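BH1408 protein (Bacillus halodurans, PDB 4E0A) probably acts as an N-acetyltransferase of the GNAT family, transferring an acetyl group to an amine of its substrate. Local coordinates at residues 1-6 and 55-61; 106-110 and 139-145; 10-15 and 39-45. The protein carries 1 engineered substitution. One frame throughout, in Å; residues are numbered along the deposited sequence.

Contact 1 (1-6 and 55-61); sequences MIIREA and TVLVFVD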
loop_
_atom_site.group_PDB
_atom_site.type_symbol
_atom_site.label_atom_id
_atom_site.label_comp_id
_atom_site.label_asym_id
_atom_site.label_seq_id
_atom_site.Cartn_x
_atom_site.Cartn_y
_atom_site.Cartn_z
HETATM N N MSE A 1 5.515 34.840 7.381
HETATM C CA MSE A 1 5.530 33.383 7.241
HETATM C C MSE A 1 6.210 33.002 5.940
HETATM O O MSE A 1 6.174 33.770 4.976
HETATM C CB MSE A 1 4.104 32.826 7.240
HETATM C CG MSE A 1 3.127 33.643 6.408
HETATM SE SE MSE A 1 1.603 32.582 5.763
HETATM C CE MSE A 1 2.527 31.718 4.267
ATOM N N ILE A 2 6.851 31.833 5.914
ATOM C CA ILE A 2 7.484 31.345 4.694
ATOM C C ILE A 2 7.430 29.822 4.603
ATOM O O ILE A 2 7.368 29.128 5.622
ATOM C CB ILE A 2 8.984 31.756 4.586
ATOM C CG1 ILE A 2 9.806 31.107 5.695
ATOM C CG2 ILE A 2 9.188 33.278 4.599
ATOM C CD1 ILE A 2 11.277 31.330 5.533
ATOM N N ILE A 3 7.443 29.325 3.371
ATOM C CA ILE A 3 7.760 27.937 3.070
ATOM C C ILE A 3 9.129 27.900 2.377
ATOM O O ILE A 3 9.401 28.680 1.468
ATOM C CB ILE A 3 6.669 27.285 2.176
ATOM C CG1 ILE A 3 5.347 27.228 2.946
ATOM C CG2 ILE A 3 7.089 25.878 1.715
ATOM C CD1 ILE A 3 4.191 26.644 2.152
ATOM N N ARG A 4 9.999 27.008 2.834
ATOM C CA ARG A 4 11.328 26.858 2.247
ATOM C C ARG A 4 11.734 25.401 2.360
ATOM O O ARG A 4 11.114 24.642 3.088
ATOM C CB ARG A 4 12.357 27.734 2.973
ATOM C CG ARG A 4 12.429 27.508 4.478
ATOM C CD ARG A 4 13.750 28.037 5.042
ATOM N NE ARG A 4 13.831 27.910 6.497
ATOM C CZ ARG A 4 14.223 26.813 7.138
ATOM N NH1 ARG A 4 14.560 25.730 6.453
ATOM N NH2 ARG A 4 14.265 26.791 8.469
ATOM N N GLU A 5 12.777 25.010 1.643
ATOM C CA GLU A 5 13.336 23.690 1.850
ATOM C C GLU A 5 14.014 23.638 3.201
ATOM O O GLU A 5 14.507 24.642 3.702
ATOM C CB GLU A 5 14.302 23.304 0.723
ATOM C CG GLU A 5 13.603 23.107 -0.616
ATOM C CD GLU A 5 14.393 22.229 -1.578
ATOM O OE1 GLU A 5 15.587 21.966 -1.321
ATOM O OE2 GLU A 5 13.812 21.797 -2.593
ATOM N N ALA A 6 14.007 22.454 3.800
ATOM C CA ALA A 6 14.638 22.246 5.089
ATOM C C ALA A 6 16.155 22.337 4.980
ATOM O O ALA A 6 16.741 22.208 3.893
ATOM C CB ALA A 6 14.239 20.881 5.651
ATOM N N THR A 55 12.774 15.580 -1.318
ATOM C CA THR A 55 12.740 16.988 -0.952
ATOM C C THR A 55 12.040 17.147 0.400
ATOM O O THR A 55 11.014 16.515 0.651
ATOM C CB THR A 55 11.948 17.812 -1.989
ATOM O OG1 THR A 55 12.512 17.622 -3.293
ATOM C CG2 THR A 55 11.975 19.295 -1.628
ATOM N N VAL A 56 12.585 17.998 1.262
ATOM C CA VAL A 56 11.929 18.279 2.537
ATOM C C VAL A 56 11.541 19.742 2.598
ATOM O O VAL A 56 12.378 20.616 2.364
ATOM C CB VAL A 56 12.824 17.932 3.724
ATOM C CG1 VAL A 56 12.051 18.120 5.033
ATOM C CG2 VAL A 56 13.341 16.493 3.584
ATOM N N LEU A 57 10.265 20.001 2.880
ATOM C CA LEU A 57 9.718 21.367 2.930
ATOM C C LEU A 57 9.323 21.699 4.357
ATOM O O LEU A 57 8.816 20.835 5.058
ATOM C CB LEU A 57 8.469 21.448 2.062
ATOM C CG LEU A 57 8.697 21.245 0.568
ATOM C CD1 LEU A 57 7.369 20.961 -0.147
ATOM C CD2 LEU A 57 9.370 22.483 -0.006
ATOM N N VAL A 58 9.560 22.934 4.799
ATOM C CA VAL A 58 9.114 23.356 6.127
ATOM C C VAL A 58 8.362 24.671 6.051
ATOM O O VAL A 58 8.644 25.513 5.200
ATOM C CB VAL A 58 10.282 23.535 7.150
ATOM C CG1 VAL A 58 10.984 22.206 7.439
ATOM C CG2 VAL A 58 11.279 24.596 6.667
ATOM N N PHE A 59 7.385 24.817 6.935
ATOM C CA PHE A 59 6.662 26.057 7.105
ATOM C C PHE A 59 7.201 26.719 8.370
ATOM O O PHE A 59 7.223 26.098 9.436
ATOM C CB PHE A 59 5.162 25.792 7.277
ATOM C CG PHE A 59 4.364 27.042 7.530
ATOM C CD1 PHE A 59 4.084 27.450 8.823
ATOM C CD2 PHE A 59 3.914 27.820 6.471
ATOM C CE1 PHE A 59 3.366 28.609 9.055
ATOM C CE2 PHE A 59 3.193 28.971 6.699
ATOM C CZ PHE A 59 2.916 29.360 7.996
ATOM N N VAL A 60 7.650 27.969 8.257
ATOM C CA VAL A 60 8.191 28.690 9.410
ATOM C C VAL A 60 7.350 29.923 9.674
ATOM O O VAL A 60 7.168 30.754 8.784
ATOM C CB VAL A 60 9.654 29.155 9.190
ATOM C CG1 VAL A 60 10.155 29.866 10.422
ATOM C CG2 VAL A 60 10.555 27.991 8.826
ATOM N N ASP A 61 6.836 30.043 10.894
ATOM C CA ASP A 61 5.939 31.143 11.237
ATOM C C ASP A 61 6.433 31.911 12.453
ATOM O O ASP A 61 5.990 33.033 12.713
ATOM C CB ASP A 61 4.531 30.610 11.519
ATOM C CG ASP A 61 3.442 31.606 11.149
ATOM O OD1 ASP A 61 3.746 32.611 10.463
ATOM O OD2 ASP A 61 2.277 31.377 11.531
HETATM O O HOH W 1 15.141 19.272 0.484
#

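Contact 2 (106-110 and 139-145); sequences GRLIF and FYHSLGM. With ACY (acetic acid), chain D.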
loop_
_atom_site.group_PDB
_atom_site.type_symbol
_atom_site.label_atom_id
_atom_site.label_comp_id
_atom_site.label_asym_id
_atom_site.label_seq_id
_atom_site.Cartn_x
_atom_site.Cartn_y
_atom_site.Cartn_z
ATOM N N GLY A 106 -1.392 23.350 6.542
ATOM C CA GLY A 106 -1.299 22.118 5.776
ATOM C C GLY A 106 -1.586 22.323 4.294
ATOM O O GLY A 106 -0.865 21.821 3.413
ATOM N N ARG A 107 -2.645 23.067 4.011
ATOM C CA ARG A 107 -2.997 23.402 2.632
ATOM C C ARG A 107 -1.857 24.116 1.913
ATOM O O ARG A 107 -1.567 23.821 0.765
ATOM C CB ARG A 107 -4.261 24.263 2.588
ATOM C CG ARG A 107 -4.692 24.631 1.185
ATOM C CD ARG A 107 -6.020 25.375 1.176
ATOM N NE ARG A 107 -7.169 24.468 1.121
ATOM C CZ ARG A 107 -7.791 24.113 -0.004
ATOM N NH1 ARG A 107 -7.373 24.581 -1.172
ATOM N NH2 ARG A 107 -8.832 23.291 0.039
ATOM N N LEU A 108 -1.203 25.056 2.587
ATOM C CA LEU A 108 -0.097 25.762 1.958
ATOM C C LEU A 108 1.043 24.796 1.605
ATOM O O LEU A 108 1.627 24.881 0.520
ATOM C CB LEU A 108 0.414 26.891 2.854
ATOM C CG LEU A 108 -0.466 28.144 2.931
ATOM C CD1 LEU A 108 0.063 29.096 3.976
ATOM C CD2 LEU A 108 -0.529 28.840 1.584
ATOM N N ILE A 109 1.365 23.888 2.516
ATOM C CA ILE A 109 2.408 22.883 2.238
ATOM C C ILE A 109 2.007 21.997 1.058
ATOM O O ILE A 109 2.806 21.738 0.152
ATOM C CB ILE A 109 2.703 21.998 3.454
ATOM C CG1 ILE A 109 3.459 22.799 4.523
ATOM C CG2 ILE A 109 3.529 20.763 3.037
ATOM C CD1 ILE A 109 4.872 23.075 4.135
ATOM N N PHE A 110 0.756 21.552 1.057
ATOM C CA PHE A 110 0.263 20.696 -0.023
ATOM C C PHE A 110 0.296 21.403 -1.380
ATOM O O PHE A 110 0.635 20.804 -2.391
ATOM C CB PHE A 110 -1.162 20.223 0.265
ATOM C CG PHE A 110 -1.590 19.047 -0.572
ATOM C CD1 PHE A 110 -1.199 17.751 -0.226
ATOM C CD2 PHE A 110 -2.383 19.229 -1.696
ATOM C CE1 PHE A 110 -1.592 16.652 -0.976
ATOM C CE2 PHE A 110 -2.786 18.135 -2.460
ATOM C CZ PHE A 110 -2.398 16.841 -2.102
ATOM N N PHE A 139 -8.717 15.832 5.604
ATOM C CA PHE A 139 -7.827 16.861 5.073
ATOM C C PHE A 139 -7.518 16.528 3.617
ATOM O O PHE A 139 -7.689 17.358 2.735
ATOM C CB PHE A 139 -6.550 16.920 5.918
ATOM C CG PHE A 139 -5.464 17.795 5.355
ATOM C CD1 PHE A 139 -5.519 19.174 5.489
ATOM C CD2 PHE A 139 -4.361 17.228 4.731
ATOM C CE1 PHE A 139 -4.507 19.981 4.978
ATOM C CE2 PHE A 139 -3.340 18.016 4.228
ATOM C CZ PHE A 139 -3.417 19.399 4.342
ATOM N N TYR A 140 -7.068 15.308 3.362
ATOM C CA TYR A 140 -6.732 14.936 1.986
ATOM C C TYR A 140 -7.950 14.905 1.061
ATOM O O TYR A 140 -7.855 15.277 -0.117
ATOM C CB TYR A 140 -5.924 13.629 1.955
ATOM C CG TYR A 140 -4.551 13.834 2.557
ATOM C CD1 TYR A 140 -3.676 14.763 2.004
ATOM C CD2 TYR A 140 -4.140 13.139 3.694
ATOM C CE1 TYR A 140 -2.424 14.992 2.555
ATOM C CE2 TYR A 140 -2.872 13.363 4.258
ATOM C CZ TYR A 140 -2.032 14.294 3.678
ATOM O OH TYR A 140 -0.784 14.538 4.199
ATOM N N HIS A 141 -9.091 14.471 1.583
ATOM C CA HIS A 141 -10.324 14.529 0.793
ATOM C C HIS A 141 -10.630 15.955 0.384
ATOM O O HIS A 141 -11.015 16.214 -0.755
ATOM C CB HIS A 141 -11.507 13.945 1.566
ATOM C CG HIS A 141 -11.511 12.447 1.614
ATOM N ND1 HIS A 141 -12.070 11.735 2.653
ATOM C CD2 HIS A 141 -11.020 11.528 0.748
ATOM C CE1 HIS A 141 -11.924 10.442 2.425
ATOM N NE2 HIS A 141 -11.288 10.289 1.277
ATOM N N SER A 142 -10.426 16.881 1.314
ATOM C CA SER A 142 -10.772 18.284 1.092
ATOM C C SER A 142 -9.871 18.922 0.043
ATOM O O SER A 142 -10.209 19.950 -0.530
ATOM C CB SER A 142 -10.673 19.073 2.393
ATOM O OG SER A 142 -9.363 19.572 2.569
ATOM N N LEU A 143 -8.719 18.312 -0.199
ATOM C CA LEU A 143 -7.789 18.815 -1.207
ATOM C C LEU A 143 -7.928 18.109 -2.553
ATOM O O LEU A 143 -7.108 18.312 -3.440
ATOM C CB LEU A 143 -6.351 18.703 -0.709
ATOM C CG LEU A 143 -6.061 19.552 0.530
ATOM C CD1 LEU A 143 -4.762 19.094 1.179
ATOM C CD2 LEU A 143 -6.008 21.026 0.169
ATOM N N GLY A 144 -8.955 17.275 -2.698
ATOM C CA GLY A 144 -9.212 16.603 -3.964
ATOM C C GLY A 144 -8.676 15.179 -4.059
ATOM O O GLY A 144 -8.830 14.518 -5.090
HETATM N N MSE A 145 -8.054 14.681 -2.993
HETATM C CA MSE A 145 -7.500 13.328 -3.056
HETATM C C MSE A 145 -8.574 12.243 -3.039
HETATM O O MSE A 145 -9.636 12.408 -2.436
HETATM C CB MSE A 145 -6.455 13.094 -1.961
HETATM C CG MSE A 145 -5.289 14.072 -2.029
HETATM SE SE MSE A 145 -3.666 13.364 -1.237
HETATM C CE MSE A 145 -2.947 12.343 -2.759
HETATM C C ACY D . -3.982 22.206 9.215
HETATM O O ACY D . -4.960 22.563 9.920
HETATM O OXT ACY D . -3.074 22.984 8.842
HETATM C CH3 ACY D . -3.887 20.768 8.792
HETATM O O HOH W 2 -8.119 22.657 2.610
#

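Contact 3 (10-15 and 39-45); sequences DYEEVA and TLNPSRF. Engineered in segment 39-45: R44 (natural residue Phe).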
loop_
_atom_site.group_PDB
_atom_site.type_symbol
_atom_site.label_atom_id
_atom_site.label_comp_id
_atom_site.label_asym_id
_atom_site.label_seq_id
_atom_site.Cartn_x
_atom_site.Cartn_y
_atom_site.Cartn_z
ATOM N N ASP A 10 17.291 21.917 10.821
ATOM C CA ASP A 10 15.866 21.810 11.124
ATOM C C ASP A 10 15.502 20.502 11.835
ATOM O O ASP A 10 14.361 20.332 12.252
ATOM C CB ASP A 10 15.018 21.942 9.846
ATOM C CG ASP A 10 15.089 23.334 9.246
ATOM O OD1 ASP A 10 15.222 24.302 10.023
ATOM O OD2 ASP A 10 15.010 23.460 8.006
ATOM N N TYR A 11 16.474 19.600 11.982
ATOM C CA TYR A 11 16.183 18.248 12.458
ATOM C C TYR A 11 15.361 18.190 13.753
ATOM O O TYR A 11 14.333 17.512 13.811
ATOM C CB TYR A 11 17.456 17.391 12.605
ATOM C CG TYR A 11 17.154 16.149 13.417
ATOM C CD1 TYR A 11 16.390 15.122 12.876
ATOM C CD2 TYR A 11 17.565 16.035 14.745
ATOM C CE1 TYR A 11 16.063 13.995 13.622
ATOM C CE2 TYR A 11 17.238 14.912 15.501
ATOM C CZ TYR A 11 16.492 13.899 14.935
ATOM O OH TYR A 11 16.154 12.788 15.666
ATOM N N GLU A 12 15.819 18.881 14.790
ATOM C CA GLU A 12 15.198 18.746 16.102
ATOM C C GLU A 12 13.718 19.109 16.081
ATOM O O GLU A 12 12.882 18.382 16.616
ATOM C CB GLU A 12 15.956 19.558 17.175
ATOM C CG GLU A 12 17.100 18.758 17.783
ATOM C CD GLU A 12 17.963 19.546 18.756
ATOM O OE1 GLU A 12 17.567 20.657 19.165
ATOM O OE2 GLU A 12 19.053 19.039 19.104
ATOM N N GLU A 13 13.400 20.224 15.440
ATOM C CA GLU A 13 12.016 20.637 15.291
ATOM C C GLU A 13 11.208 19.694 14.421
ATOM O O GLU A 13 10.072 19.360 14.752
ATOM C CB GLU A 13 11.954 22.021 14.681
ATOM C CG GLU A 13 12.382 23.070 15.629
ATOM C CD GLU A 13 11.388 24.169 15.658
ATOM O OE1 GLU A 13 10.279 23.953 16.197
ATOM O OE2 GLU A 13 11.713 25.230 15.107
ATOM N N VAL A 14 11.773 19.294 13.287
ATOM C CA VAL A 14 11.073 18.351 12.428
ATOM C C VAL A 14 10.837 17.023 13.155
ATOM O O VAL A 14 9.756 16.440 13.049
ATOM C CB VAL A 14 11.821 18.143 11.110
ATOM C CG1 VAL A 14 11.213 16.958 10.310
ATOM C CG2 VAL A 14 11.800 19.446 10.302
ATOM N N ALA A 15 11.831 16.565 13.918
ATOM C CA ALA A 15 11.689 15.327 14.685
ATOM C C ALA A 15 10.548 15.394 15.704
ATOM O O ALA A 15 9.785 14.432 15.874
ATOM C CB ALA A 15 13.021 14.940 15.361
ATOM N N THR A 39 11.768 9.236 17.119
ATOM C CA THR A 39 10.954 8.479 16.171
ATOM C C THR A 39 11.453 8.743 14.768
ATOM O O THR A 39 11.109 8.026 13.843
ATOM C CB THR A 39 9.471 8.886 16.232
ATOM O OG1 THR A 39 9.328 10.258 15.824
ATOM C CG2 THR A 39 8.927 8.708 17.654
ATOM N N LEU A 40 12.268 9.783 14.623
ATOM C CA LEU A 40 12.869 10.137 13.340
ATOM C C LEU A 40 14.391 10.062 13.446
ATOM O O LEU A 40 15.017 10.747 14.265
ATOM C CB LEU A 40 12.442 11.547 12.888
ATOM C CG LEU A 40 13.080 12.063 11.586
ATOM C CD1 LEU A 40 12.714 11.185 10.400
ATOM C CD2 LEU A 40 12.690 13.525 11.315
ATOM N N ASN A 41 14.990 9.230 12.609
ATOM C CA ASN A 41 16.441 9.082 12.621
ATOM C C ASN A 41 17.080 10.314 11.979
ATOM O O ASN A 41 16.671 10.728 10.892
ATOM C CB ASN A 41 16.820 7.789 11.876
ATOM C CG ASN A 41 18.314 7.557 11.821
ATOM O OD1 ASN A 41 19.054 8.359 11.260
ATOM N ND2 ASN A 41 18.764 6.432 12.378
ATOM N N PRO A 42 18.066 10.922 12.662
ATOM C CA PRO A 42 18.736 12.127 12.156
ATOM C C PRO A 42 19.485 11.919 10.834
ATOM O O PRO A 42 19.415 12.791 9.968
ATOM C CB PRO A 42 19.706 12.502 13.290
ATOM C CG PRO A 42 19.870 11.262 14.085
ATOM C CD PRO A 42 18.570 10.528 13.989
ATOM N N SER A 43 20.194 10.800 10.681
ATOM C CA SER A 43 20.879 10.523 9.418
ATOM C C SER A 43 19.892 10.337 8.262
ATOM O O SER A 43 20.149 10.763 7.134
ATOM C CB SER A 43 21.806 9.309 9.540
ATOM O OG SER A 43 22.943 9.639 10.318
ATOM N N ARG A 44 18.752 9.722 8.542
ATOM C CA ARG A 44 17.763 9.506 7.497
ATOM C C ARG A 44 17.045 10.803 7.125
ATOM O O ARG A 44 16.644 11.000 5.975
ATOM C CB ARG A 44 16.794 8.401 7.890
ATOM C CG ARG A 44 17.517 7.067 8.105
ATOM C CD ARG A 44 16.582 5.869 8.032
ATOM N NE ARG A 44 17.326 4.611 8.092
ATOM C CZ ARG A 44 17.876 4.019 7.035
ATOM N NH1 ARG A 44 17.765 4.567 5.834
ATOM N NH2 ARG A 44 18.537 2.878 7.178
ATOM N N PHE A 45 16.893 11.691 8.102
ATOM C CA PHE A 45 16.398 13.026 7.816
ATOM C C PHE A 45 17.385 13.717 6.876
ATOM O O PHE A 45 17.000 14.247 5.833
ATOM C CB PHE A 45 16.246 13.835 9.101
ATOM C CG PHE A 45 15.874 15.267 8.864
ATOM C CD1 PHE A 45 14.613 15.598 8.404
ATOM C CD2 PHE A 45 16.794 16.284 9.084
ATOM C CE1 PHE A 45 14.263 16.929 8.187
ATOM C CE2 PHE A 45 16.452 17.617 8.864
ATOM C CZ PHE A 45 15.185 17.935 8.411
#

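Contact 1 (1-6 and 55-61)
The first two strands of the GNAT sheet meet where I2 to E5 run antiparallel to L57 to V60, their short axes 4.7 Å apart at 155°. Two hydrogen-bonded pairs, I2 with V60 and R4 with V58, alternate with the non-hydrogen-bonded pair I3 with F59. The bonds donated by V58 and V60 are the straighter ones; V58 N reaches R4 O at 2.9 Å with an N-H...O angle of 173°. Past the end of strand 2-5, A6 N still donates to V56 O (2.8 Å), but from above the carbonyl plane.

The alternation divides the side chains between two faces. On the face of I3 and F59, which in this α/β fold is packed by helix 105-119, M1 (a selenomethionine) makes a Met-aromatic contact at the ring edge: SE lies 5.2 Å from the F59 centroid, and CE is 3.7 Å from CE2. CG anti to the backbone N (F59 chi1 177°) carries the ring toward the N-terminal end of the partner strand, where I3 CG1 also meets the edge, 3.9 Å from CD2.

On the other face, R4 extends from CG to NE and lays its guanidinium over a V58 methyl, with NH1 3.5 Å from CG2, while V60 CG2 approaches the group obliquely. NH1 is fixed twice, by a bond to E5 O lying close to the guanidinium plane and by a salt bridge to D10. Farther along, A6 CB rests 3.6 Å from V56 CG1 and also meets V58 CG1, and A6 touches F45 of helix 42-50.

Contact 2 (106-110 and 139-145)
One face of the F110 ring carries the CD1 methyl of L143, 3.9 Å from the centroid and 24° off the ring normal, a CH-pi contact displaced toward the CG side. The same methyl lies over one face of the F139 ring, wedged between two aromatics. The edge of F139 faces the backbone of helix 105-119, with CZ 3.5 Å from G106 C and CE1 near R107 N. F110 CE1 meets the edge of Y140, 4.0 Å from CE1, and F139 CD2 lies over the centre of one Y140 face. M145, a selenomethionine, meets F110 obliquely in a Met-aromatic contact, SE 3.8 Å from CZ.

L143 sits where a Schellman motif ends helix 134-142: G144, at positive phi, is its C-prime residue, M145 N donates to Y140 O, and G144 N to H141 O. The other L143 methyl, CD2, sits over the centre of the R107 guanidinium, 3.6 Å from CZ; the bend at chi3 (-88°) folds the arginine across it.

With an alanine in place of F110, L143 CD1, the edge of Y140 and M145 SE would probably lose their aromatic partner, leaving a gap toward L154 of the second subunit, which packs on this ring.

G106, in the first turn of helix 105-119, is probably the last glycine of the R-x-x-G-x-G signature whose amides bind the coenzyme A pyrophosphate in GNAT enzymes. Its N donates at 2.9 Å to OXT of an acetate, probably from the crystallisation liquor, that G102 N also binds, consistent with anion binding. A CB on G106 would fall 2.8 Å from F139 CE1.

Contact 3 (10-15 and 39-45)
Y11 lays one face of its ring against P42, whose CB stands 3.9 Å from the ring centroid and only 13° off the normal, a CH-pi contact over the centre. Both side chains run the same way, and the phenol reaches past the proline so that OH donates to L40 O at 2.7 Å. That carbonyl oxygen lies in the ring plane, and the C=O...OH angle is 165°. A trans first torsion (chi1 166°) turns the tyrosine ring away from its backbone N and out toward the loop.

F45 closes the other end: CD2 touches Y11 CB at 3.7 Å, and CE1 lies 3.7 Å from V14 CG1. V14 CG1 also meets L40 CD2 (3.9 Å). These joints tie together the first two helices of the GNAT fold. Helix 42-50 is N-capped by N41, whose OD1 accepts from R44 N at 3.1 Å and weakly from S43 N; R44, the engineered residue, makes no contact with 10-15. F45 continues onto V56 of the sheet.

The chemistry is mostly apolar, with the phenol bond as the one hydrogen bond between the segments, which implies that packing joins the helices while Y11 pins the loop just before the cap.

Overall arrangement
From the N terminus, strand 2-5 is followed, after a short connection, by helix 11-28. Contact 3 then closes the first loop, bringing 39-45 back against 10-15 before helix 42-50 runs on into strand 54-62. Contact 1 closes around it, since 55-61 returns to 1-6, so the shorter loop sits wholly within the longer. They share an interface, where V58 packs on V14 and D10. Contact 2 follows in series, joining helix 105-119 to the end of helix 134-142. L108 and I109 touch M1, I3 and F59, linking it to contact 1. Contacts 2 and 3, with centres about 24 Å apart, lie on opposite sides of the chain's centre and do not touch.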